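Local coordinates for protein Rep (Escherichia coli, PDB 3VW4) that recognises the replication origin of plasmid ColE2-P9 through this DNA-binding domain of an initiator-primase and unwinds the origin duplex, at residues Tyr11-Lys16 with Gln41-Tyr46; Ser33-Ala38 with Tyr69-Phe74. All blocks are in the same frame, centred on the assembly; numbering follows the deposited sequence.

Contact 1 of 2, residues Tyr11-Lys16 with Gln41-Tyr46; sequences YHLFEK and QRVEMY. With nucleotides of chain D.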
loop_
_atom_site.group_PDB
_atom_site.type_symbol
_atom_site.label_atom_id
_atom_site.label_comp_id
_atom_site.label_asym_id
_atom_site.label_seq_id
_atom_site.Cartn_x
_atom_site.Cartn_y
_atom_site.Cartn_z
ATOM N N TYR A 11 7.606 11.849 19.618
ATOM C CA TYR A 11 6.781 12.039 18.436
ATOM C C TYR A 11 7.480 11.548 17.160
ATOM O O TYR A 11 7.039 10.693 16.388
ATOM C CB TYR A 11 6.436 13.527 18.315
ATOM C CG TYR A 11 5.478 13.909 17.203
ATOM C CD1 TYR A 11 5.927 14.111 15.885
ATOM C CD2 TYR A 11 4.132 14.100 17.460
ATOM C CE1 TYR A 11 5.056 14.452 14.858
ATOM C CE2 TYR A 11 3.254 14.433 16.439
ATOM C CZ TYR A 11 3.716 14.601 15.148
ATOM O OH TYR A 11 2.817 14.975 14.162
ATOM N N HIS A 12 8.611 12.113 16.956
ATOM C CA HIS A 12 9.278 11.910 15.742
ATOM C C HIS A 12 9.563 10.451 15.574
ATOM O O HIS A 12 9.370 9.886 14.485
ATOM C CB HIS A 12 10.550 12.678 15.830
ATOM C CG HIS A 12 11.433 12.406 14.723
ATOM N ND1 HIS A 12 12.515 11.548 14.836
ATOM C CD2 HIS A 12 11.353 12.805 13.405
ATOM C CE1 HIS A 12 13.123 11.475 13.644
ATOM N NE2 HIS A 12 12.396 12.241 12.763
ATOM N N LEU A 13 10.039 9.811 16.625
ATOM C CA LEU A 13 10.215 8.392 16.528
ATOM C C LEU A 13 8.874 7.664 16.328
ATOM O O LEU A 13 8.801 6.785 15.494
ATOM C CB LEU A 13 10.958 7.857 17.735
ATOM C CG LEU A 13 12.478 7.709 17.786
ATOM C CD1 LEU A 13 13.309 8.199 16.611
ATOM C CD2 LEU A 13 12.908 8.352 19.054
ATOM N N PHE A 14 7.817 7.994 17.075
ATOM C CA PHE A 14 6.553 7.246 16.979
ATOM C C PHE A 14 5.994 7.419 15.594
ATOM O O PHE A 14 5.471 6.549 15.008
ATOM C CB PHE A 14 5.575 7.785 18.026
ATOM C CG PHE A 14 4.166 7.284 17.859
ATOM C CD1 PHE A 14 3.828 5.974 18.170
ATOM C CD2 PHE A 14 3.188 8.094 17.346
ATOM C CE1 PHE A 14 2.529 5.509 17.999
ATOM C CE2 PHE A 14 1.913 7.609 17.160
ATOM C CZ PHE A 14 1.571 6.320 17.488
ATOM N N GLU A 15 6.115 8.586 15.029
ATOM C CA GLU A 15 5.524 8.845 13.670
ATOM C C GLU A 15 6.288 8.116 12.572
ATOM O O GLU A 15 5.675 7.486 11.735
ATOM C CB GLU A 15 5.489 10.376 13.352
ATOM C CG GLU A 15 4.478 11.143 14.148
ATOM C CD GLU A 15 3.074 10.789 13.695
ATOM O OE1 GLU A 15 2.783 11.021 12.479
ATOM O OE2 GLU A 15 2.270 10.280 14.516
ATOM N N LYS A 16 7.622 8.263 12.539
ATOM C CA LYS A 16 8.484 7.585 11.565
ATOM C C LYS A 16 8.211 6.084 11.556
ATOM O O LYS A 16 7.725 5.543 10.592
ATOM C CB LYS A 16 9.933 7.797 11.963
ATOM C CG LYS A 16 10.670 8.722 11.062
ATOM C CD LYS A 16 10.981 8.024 9.770
ATOM C CE LYS A 16 12.050 8.797 8.989
ATOM N NZ LYS A 16 11.479 9.614 7.858
ATOM N N GLN A 41 13.819 -2.398 17.352
ATOM C CA GLN A 41 15.093 -2.259 16.701
ATOM C C GLN A 41 15.061 -1.145 15.629
ATOM O O GLN A 41 15.991 -0.352 15.508
ATOM C CB GLN A 41 15.443 -3.582 16.171
ATOM C CG GLN A 41 16.569 -3.629 15.219
ATOM C CD GLN A 41 17.031 -5.071 15.045
ATOM O OE1 GLN A 41 18.013 -5.478 15.690
ATOM N NE2 GLN A 41 16.298 -5.880 14.202
ATOM N N ARG A 42 13.931 -1.010 14.952
ATOM C CA ARG A 42 13.762 0.118 14.056
ATOM C C ARG A 42 13.640 1.490 14.786
ATOM O O ARG A 42 14.125 2.522 14.286
ATOM C CB ARG A 42 12.662 -0.102 13.045
ATOM C CG ARG A 42 12.591 1.101 12.166
ATOM C CD ARG A 42 12.380 0.827 10.691
ATOM N NE ARG A 42 13.463 0.150 10.029
ATOM C CZ ARG A 42 13.794 0.347 8.759
ATOM N NH1 ARG A 42 13.159 1.243 8.031
ATOM N NH2 ARG A 42 14.786 -0.331 8.216
ATOM N N VAL A 43 13.106 1.477 15.996
ATOM C CA VAL A 43 13.069 2.687 16.782
ATOM C C VAL A 43 14.497 3.035 17.170
ATOM O O VAL A 43 14.882 4.220 17.103
ATOM C CB VAL A 43 12.200 2.602 18.065
ATOM C CG1 VAL A 43 12.228 3.943 18.786
ATOM C CG2 VAL A 43 10.757 2.207 17.767
ATOM N N GLU A 44 15.288 2.039 17.551
ATOM C CA GLU A 44 16.692 2.292 17.850
ATOM C C GLU A 44 17.514 2.813 16.644
ATOM O O GLU A 44 18.429 3.583 16.814
ATOM C CB GLU A 44 17.328 1.066 18.485
ATOM C CG GLU A 44 16.854 0.967 19.889
ATOM C CD GLU A 44 17.124 -0.364 20.579
ATOM O OE1 GLU A 44 17.394 -1.444 19.930
ATOM O OE2 GLU A 44 17.050 -0.353 21.848
ATOM N N MET A 45 17.178 2.428 15.430
ATOM C CA MET A 45 18.019 2.867 14.366
ATOM C C MET A 45 17.768 4.358 14.119
ATOM O O MET A 45 18.720 5.121 13.934
ATOM C CB MET A 45 17.858 1.995 13.095
ATOM C CG MET A 45 18.524 2.515 11.837
ATOM S SD MET A 45 17.588 1.936 10.390
ATOM C CE MET A 45 15.956 2.713 10.637
ATOM N N TYR A 46 16.507 4.783 14.171
ATOM C CA TYR A 46 16.256 6.234 14.024
ATOM C C TYR A 46 16.831 7.052 15.179
ATOM O O TYR A 46 17.318 8.157 14.968
ATOM C CB TYR A 46 14.777 6.589 13.776
ATOM C CG TYR A 46 14.250 6.064 12.489
ATOM C CD1 TYR A 46 14.710 6.523 11.263
ATOM C CD2 TYR A 46 13.288 5.099 12.491
ATOM C CE1 TYR A 46 14.209 6.002 10.068
ATOM C CE2 TYR A 46 12.776 4.592 11.336
ATOM C CZ TYR A 46 13.221 5.031 10.123
ATOM O OH TYR A 46 12.646 4.426 8.970
ATOM P P DG D 1 -2.617 4.871 22.149
ATOM O OP1 DG D 1 -2.525 5.042 23.644
ATOM O OP2 DG D 1 -2.560 3.479 21.529
ATOM O "O5'" DG D 1 -3.667 5.847 21.414
ATOM C "C5'" DG D 1 -3.817 7.251 21.719
ATOM C "C4'" DG D 1 -2.948 8.099 20.820
ATOM O "O4'" DG D 1 -1.578 8.053 21.270
ATOM C "C3'" DG D 1 -2.930 7.747 19.330
ATOM O "O3'" DG D 1 -3.445 8.863 18.602
ATOM C "C2'" DG D 1 -1.452 7.612 18.969
ATOM C "C1'" DG D 1 -0.681 8.104 20.174
ATOM N N9 DG D 1 0.468 7.294 20.546
ATOM C C8 DG D 1 0.454 5.966 20.901
ATOM N N7 DG D 1 1.623 5.522 21.276
ATOM C C5 DG D 1 2.450 6.638 21.209
ATOM C C6 DG D 1 3.848 6.765 21.444
ATOM O O6 DG D 1 4.647 5.908 21.827
ATOM N N1 DG D 1 4.285 8.061 21.237
ATOM C C2 DG D 1 3.493 9.102 20.824
ATOM N N2 DG D 1 4.117 10.282 20.668
ATOM N N3 DG D 1 2.201 8.990 20.553
ATOM C C4 DG D 1 1.743 7.747 20.793
ATOM P P DA D 2 -4.515 8.583 17.488
ATOM O OP1 DA D 2 -5.016 9.889 17.096
ATOM O OP2 DA D 2 -5.369 7.537 18.157
ATOM O "O5'" DA D 2 -3.994 7.984 16.081
ATOM C "C5'" DA D 2 -2.859 8.511 15.337
ATOM C "C4'" DA D 2 -2.583 7.650 14.113
ATOM O "O4'" DA D 2 -1.777 6.474 14.421
ATOM C "C3'" DA D 2 -3.798 7.059 13.415
ATOM O "O3'" DA D 2 -3.353 6.689 12.142
ATOM C "C2'" DA D 2 -4.039 5.807 14.241
ATOM C "C1'" DA D 2 -2.625 5.326 14.540
ATOM N N9 DA D 2 -2.354 4.719 15.844
ATOM C C8 DA D 2 -2.974 4.863 17.054
ATOM N N7 DA D 2 -2.411 4.176 18.022
ATOM C C5 DA D 2 -1.303 3.599 17.420
ATOM C C6 DA D 2 -0.253 2.814 17.921
ATOM N N6 DA D 2 -0.160 2.410 19.195
ATOM N N1 DA D 2 0.693 2.404 17.049
ATOM C C2 DA D 2 0.577 2.756 15.767
ATOM N N3 DA D 2 -0.341 3.514 15.183
ATOM C C4 DA D 2 -1.255 3.922 16.079
#
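Leu13 packs against Val43 and Tyr46 where helix 7-24 crosses helix 32-49, two helices of the bundle that makes up the N-terminal part of this DNA-binding domain. The two short segments approach to 9.9 Å between axes, their directions 129° apart. From Leu13 the side chain reaches across to both partners: CG comes within 3.9 Å of Val43 CG1, while CD1 meets Tyr46 CB at 3.6 Å, the Leu13 and Tyr46 side chains running past each other in opposite directions. Val43 also touches Val17 and, on helix 56-73, Ile62, which ties the pair to the third helix. Phe14 turns away from helix 32-49, its CG anti to the backbone N (chi1 169°), and lies with one ring face over the guanine of DG1 of chain D, whose C4 is 3.4 Å above the ring plane, over its centre. The edge of the same ring points at DA2 of chain D, with CE1 3.7 Å from N1 of that base. Lys16 closes the contact with its aliphatic chain, which bends at chi2 and chi4 and crosses the Tyr46 side chain at about a right angle. Its CD makes a CH-pi contact 4.0 Å from the centroid of that ring, 22° off the normal, and Met45 CE lies over the opposite face, 3.6 Å above the plane.

Contact 2 of 2, residues Ser33-Ala38 with Tyr69-Phe74; sequences SQWLDA and YTHRKF. With nucleotides of chain D.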
loop_
_atom_site.group_PDB
_atom_site.type_symbol
_atom_site.label_atom_id
_atom_site.label_comp_id
_atom_site.label_asym_id
_atom_site.label_seq_id
_atom_site.Cartn_x
_atom_site.Cartn_y
_atom_site.Cartn_z
ATOM N N SER A 33 6.539 -12.093 19.354
ATOM C CA SER A 33 7.788 -11.882 20.081
ATOM C C SER A 33 8.873 -11.386 19.138
ATOM O O SER A 33 9.736 -10.592 19.543
ATOM C CB SER A 33 8.237 -13.120 20.788
ATOM O OG SER A 33 8.213 -14.172 19.864
ATOM N N GLN A 34 8.817 -11.806 17.867
ATOM C CA GLN A 34 9.844 -11.384 16.929
ATOM C C GLN A 34 9.545 -9.973 16.396
ATOM O O GLN A 34 10.425 -9.156 16.232
ATOM C CB GLN A 34 10.030 -12.392 15.796
ATOM C CG GLN A 34 10.765 -13.662 16.141
ATOM C CD GLN A 34 11.910 -13.502 17.086
ATOM O OE1 GLN A 34 11.934 -14.156 18.099
ATOM N NE2 GLN A 34 12.856 -12.665 16.785
ATOM N N TRP A 35 8.279 -9.706 16.157
ATOM C CA TRP A 35 7.824 -8.425 15.701
ATOM C C TRP A 35 8.152 -7.375 16.746
ATOM O O TRP A 35 8.515 -6.261 16.458
ATOM C CB TRP A 35 6.318 -8.567 15.490
ATOM C CG TRP A 35 5.668 -7.318 14.975
ATOM C CD1 TRP A 35 4.552 -6.670 15.493
ATOM C CD2 TRP A 35 6.059 -6.558 13.777
ATOM N NE1 TRP A 35 4.261 -5.556 14.734
ATOM C CE2 TRP A 35 5.164 -5.443 13.692
ATOM C CE3 TRP A 35 7.078 -6.678 12.827
ATOM C CZ2 TRP A 35 5.285 -4.507 12.727
ATOM C CZ3 TRP A 35 7.189 -5.703 11.835
ATOM C CH2 TRP A 35 6.297 -4.659 11.792
ATOM N N LEU A 36 8.067 -7.741 18.006
ATOM C CA LEU A 36 8.273 -6.746 19.042
ATOM C C LEU A 36 9.712 -6.348 18.936
ATOM O O LEU A 36 10.007 -5.145 18.940
ATOM C CB LEU A 36 8.001 -7.306 20.393
ATOM C CG LEU A 36 7.591 -6.418 21.538
ATOM C CD1 LEU A 36 8.226 -6.990 22.806
ATOM C CD2 LEU A 36 7.937 -4.945 21.339
ATOM N N ASP A 37 10.612 -7.335 18.821
ATOM C CA ASP A 37 12.011 -7.030 18.734
ATOM C C ASP A 37 12.305 -6.227 17.459
ATOM O O ASP A 37 12.964 -5.173 17.524
ATOM C CB ASP A 37 12.829 -8.277 18.886
ATOM C CG ASP A 37 12.747 -8.883 20.328
ATOM O OD1 ASP A 37 12.301 -8.149 21.355
ATOM O OD2 ASP A 37 13.195 -10.133 20.465
ATOM N N ALA A 38 11.663 -6.622 16.362
ATOM C CA ALA A 38 11.845 -5.934 15.101
ATOM C C ALA A 38 11.556 -4.426 15.180
ATOM O O ALA A 38 12.387 -3.621 14.667
ATOM C CB ALA A 38 11.071 -6.560 13.969
ATOM N N TYR A 69 -0.097 -2.543 18.832
ATOM C CA TYR A 69 -1.187 -2.071 18.004
ATOM C C TYR A 69 -1.207 -2.777 16.669
ATOM O O TYR A 69 -2.231 -3.356 16.305
ATOM C CB TYR A 69 -1.073 -0.565 17.854
ATOM C CG TYR A 69 -2.132 0.159 17.149
ATOM C CD1 TYR A 69 -2.110 0.306 15.756
ATOM C CD2 TYR A 69 -3.181 0.760 17.861
ATOM C CE1 TYR A 69 -3.143 1.011 15.103
ATOM C CE2 TYR A 69 -4.191 1.454 17.213
ATOM C CZ TYR A 69 -4.150 1.587 15.843
ATOM O OH TYR A 69 -5.117 2.336 15.208
ATOM N N THR A 70 -0.069 -2.803 15.980
ATOM C CA THR A 70 -0.006 -3.343 14.641
ATOM C C THR A 70 -0.148 -4.870 14.638
ATOM O O THR A 70 -0.798 -5.407 13.758
ATOM C CB THR A 70 1.273 -3.009 13.930
ATOM O OG1 THR A 70 2.338 -3.579 14.703
ATOM C CG2 THR A 70 1.442 -1.556 13.733
ATOM N N HIS A 71 0.378 -5.571 15.620
ATOM C CA HIS A 71 0.175 -7.059 15.660
ATOM C C HIS A 71 -1.262 -7.387 15.825
ATOM O O HIS A 71 -1.756 -8.271 15.178
ATOM C CB HIS A 71 0.990 -7.758 16.721
ATOM C CG HIS A 71 1.392 -9.118 16.301
ATOM N ND1 HIS A 71 0.821 -10.266 16.811
ATOM C CD2 HIS A 71 2.322 -9.555 15.318
ATOM C CE1 HIS A 71 1.362 -11.345 16.182
ATOM N NE2 HIS A 71 2.282 -10.911 15.289
ATOM N N ARG A 72 -1.961 -6.603 16.664
ATOM C CA ARG A 72 -3.343 -6.851 16.960
ATOM C C ARG A 72 -4.238 -6.451 15.799
ATOM O O ARG A 72 -5.191 -7.173 15.515
ATOM C CB ARG A 72 -3.794 -6.151 18.247
ATOM C CG ARG A 72 -5.228 -6.528 18.640
ATOM C CD ARG A 72 -5.641 -5.962 19.995
ATOM N NE ARG A 72 -5.818 -4.486 19.999
ATOM C CZ ARG A 72 -4.911 -3.568 20.381
ATOM N NH1 ARG A 72 -3.698 -3.948 20.802
ATOM N NH2 ARG A 72 -5.218 -2.251 20.353
ATOM N N LYS A 73 -3.955 -5.340 15.113
ATOM C CA LYS A 73 -4.941 -4.903 14.111
ATOM C C LYS A 73 -4.709 -5.323 12.654
ATOM O O LYS A 73 -5.625 -5.262 11.840
ATOM C CB LYS A 73 -5.245 -3.411 14.218
ATOM C CG LYS A 73 -5.606 -3.011 15.615
ATOM C CD LYS A 73 -5.891 -1.576 15.736
ATOM C CE LYS A 73 -6.925 -1.465 16.818
ATOM N NZ LYS A 73 -8.076 -0.718 16.256
ATOM N N PHE A 74 -3.492 -5.761 12.324
ATOM C CA PHE A 74 -3.162 -5.997 10.926
ATOM C C PHE A 74 -3.277 -7.495 10.517
ATOM O O PHE A 74 -3.033 -8.432 11.315
ATOM C CB PHE A 74 -1.773 -5.421 10.674
ATOM C CG PHE A 74 -1.771 -3.961 10.391
ATOM C CD1 PHE A 74 -2.314 -3.021 11.337
ATOM C CD2 PHE A 74 -1.269 -3.476 9.195
ATOM C CE1 PHE A 74 -2.329 -1.659 11.071
ATOM C CE2 PHE A 74 -1.279 -2.088 8.962
ATOM C CZ PHE A 74 -1.816 -1.199 9.893
ATOM P P DA D 2 -4.515 8.583 17.488
ATOM O OP1 DA D 2 -5.016 9.889 17.096
ATOM O OP2 DA D 2 -5.369 7.537 18.157
ATOM O "O5'" DA D 2 -3.994 7.984 16.081
ATOM C "C5'" DA D 2 -2.859 8.511 15.337
ATOM C "C4'" DA D 2 -2.583 7.650 14.113
ATOM O "O4'" DA D 2 -1.777 6.474 14.421
ATOM C "C3'" DA D 2 -3.798 7.059 13.415
ATOM O "O3'" DA D 2 -3.353 6.689 12.142
ATOM C "C2'" DA D 2 -4.039 5.807 14.241
ATOM C "C1'" DA D 2 -2.625 5.326 14.540
ATOM N N9 DA D 2 -2.354 4.719 15.844
ATOM C C8 DA D 2 -2.974 4.863 17.054
ATOM N N7 DA D 2 -2.411 4.176 18.022
ATOM C C5 DA D 2 -1.303 3.599 17.420
ATOM C C6 DA D 2 -0.253 2.814 17.921
ATOM N N6 DA D 2 -0.160 2.410 19.195
ATOM N N1 DA D 2 0.693 2.404 17.049
ATOM C C2 DA D 2 0.577 2.756 15.767
ATOM N N3 DA D 2 -0.341 3.514 15.183
ATOM C C4 DA D 2 -1.255 3.922 16.079
ATOM P P DA D 4 -3.390 3.141 6.398
ATOM O OP1 DA D 4 -2.730 4.477 6.497
ATOM O OP2 DA D 4 -4.794 2.965 5.942
ATOM O "O5'" DA D 4 -2.530 2.202 5.436
ATOM C "C5'" DA D 4 -1.131 2.050 5.617
ATOM C "C4'" DA D 4 -0.760 0.681 5.112
ATOM O "O4'" DA D 4 -1.297 -0.390 5.950
ATOM C "C3'" DA D 4 -1.233 0.396 3.689
ATOM O "O3'" DA D 4 -0.110 -0.247 3.068
ATOM C "C2'" DA D 4 -2.451 -0.498 3.908
ATOM C "C1'" DA D 4 -2.117 -1.243 5.195
ATOM N N9 DA D 4 -3.229 -1.612 6.055
ATOM C C8 DA D 4 -4.181 -0.805 6.621
ATOM N N7 DA D 4 -4.996 -1.439 7.436
ATOM C C5 DA D 4 -4.493 -2.733 7.470
ATOM C C6 DA D 4 -4.889 -3.888 8.169
ATOM N N6 DA D 4 -5.913 -3.927 9.023
ATOM N N1 DA D 4 -4.181 -5.021 7.963
ATOM C C2 DA D 4 -3.135 -4.980 7.127
ATOM N N3 DA D 4 -2.648 -3.949 6.435
ATOM C C4 DA D 4 -3.405 -2.853 6.624
ATOM P P DT D 3 -4.429 6.130 11.097
ATOM O OP1 DT D 3 -4.041 6.679 9.798
ATOM O OP2 DT D 3 -5.855 6.263 11.496
ATOM O "O5'" DT D 3 -4.376 4.531 11.064
ATOM C "C5'" DT D 3 -3.102 3.848 11.092
ATOM C "C4'" DT D 3 -3.141 2.683 10.137
ATOM O "O4'" DT D 3 -3.832 1.612 10.802
ATOM C "C3'" DT D 3 -3.939 2.955 8.867
ATOM O "O3'" DT D 3 -3.322 2.316 7.768
ATOM C "C2'" DT D 3 -5.303 2.352 9.143
ATOM C "C1'" DT D 3 -5.007 1.256 10.119
ATOM N N1 DT D 3 -6.037 1.000 11.123
ATOM C C2 DT D 3 -6.482 -0.302 11.218
ATOM O O2 DT D 3 -6.077 -1.198 10.502
ATOM N N3 DT D 3 -7.472 -0.502 12.141
ATOM C C4 DT D 3 -7.998 0.430 13.009
ATOM O O4 DT D 3 -8.851 0.090 13.824
ATOM C C5 DT D 3 -7.508 1.778 12.844
ATOM C C7 DT D 3 -8.093 2.865 13.688
ATOM C C6 DT D 3 -6.545 1.991 11.935
#
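The indole of Trp35 meets the end of helix 56-73 through one hydrogen bond: NE1 donates to Thr70 OG1 at 2.8 Å, with an N-H...O angle of 161° and the oxygen only 2° out of the ring plane. Beside it, Trp35 CD1 touches His71 CD2 at 3.7 Å, the two rings meeting obliquely. A chi1 of -179° swings the indole out opposite the backbone N, toward this helix, and Trp35 also touches Ala67 there, Ala21 of helix 7-24 and Ile25 in the loop that follows it. Thr70 OG1 has a second hydrogen-bond partner, Ile66 O one turn earlier, while His71 NE2 bonds to Pro30 O; both polar atoms are thus satisfied. Further out, the same helix turns Tyr69 and Lys73 to chain D. One face of the Tyr69 ring lies on the adenine of DA2 of chain D, with C5 of that base 3.4 Å above its plane, and Lys73 CD rests over the opposite face. A serine in place of Tyr69 would probably deprive both the adenine and the lysine chain of their flat support. Lys73 NZ donates to O4 of DT3 of chain D at 2.7 Å. Just past the helix, Phe74 has DA4 of chain D over one ring face, offset toward the rim. Aromatic faces and a base-bonding lysine form a DNA-binding surface consistent with an initiator that opens the duplex.

Contacts 1 and 2 lie about 15 Å apart, centre to centre, and share helix 32-49: residues 33-38 face helix 56-73, and residues 41-46 face helix 7-24. Because both use helix 32-49, three successive helices are joined; along the chain the segments alternate. Helix 7-24 offers Phe14 to the DNA strand of chain D, and helix 56-73 with the residue after it offers Tyr69 and Phe74. DA2 of chain D is shared by segments 11-16 and 69-74, with DG1 of that strand on one side of it and DT3 and DA4 on the other. Four consecutive nucleotides are thus met by residues of both segments.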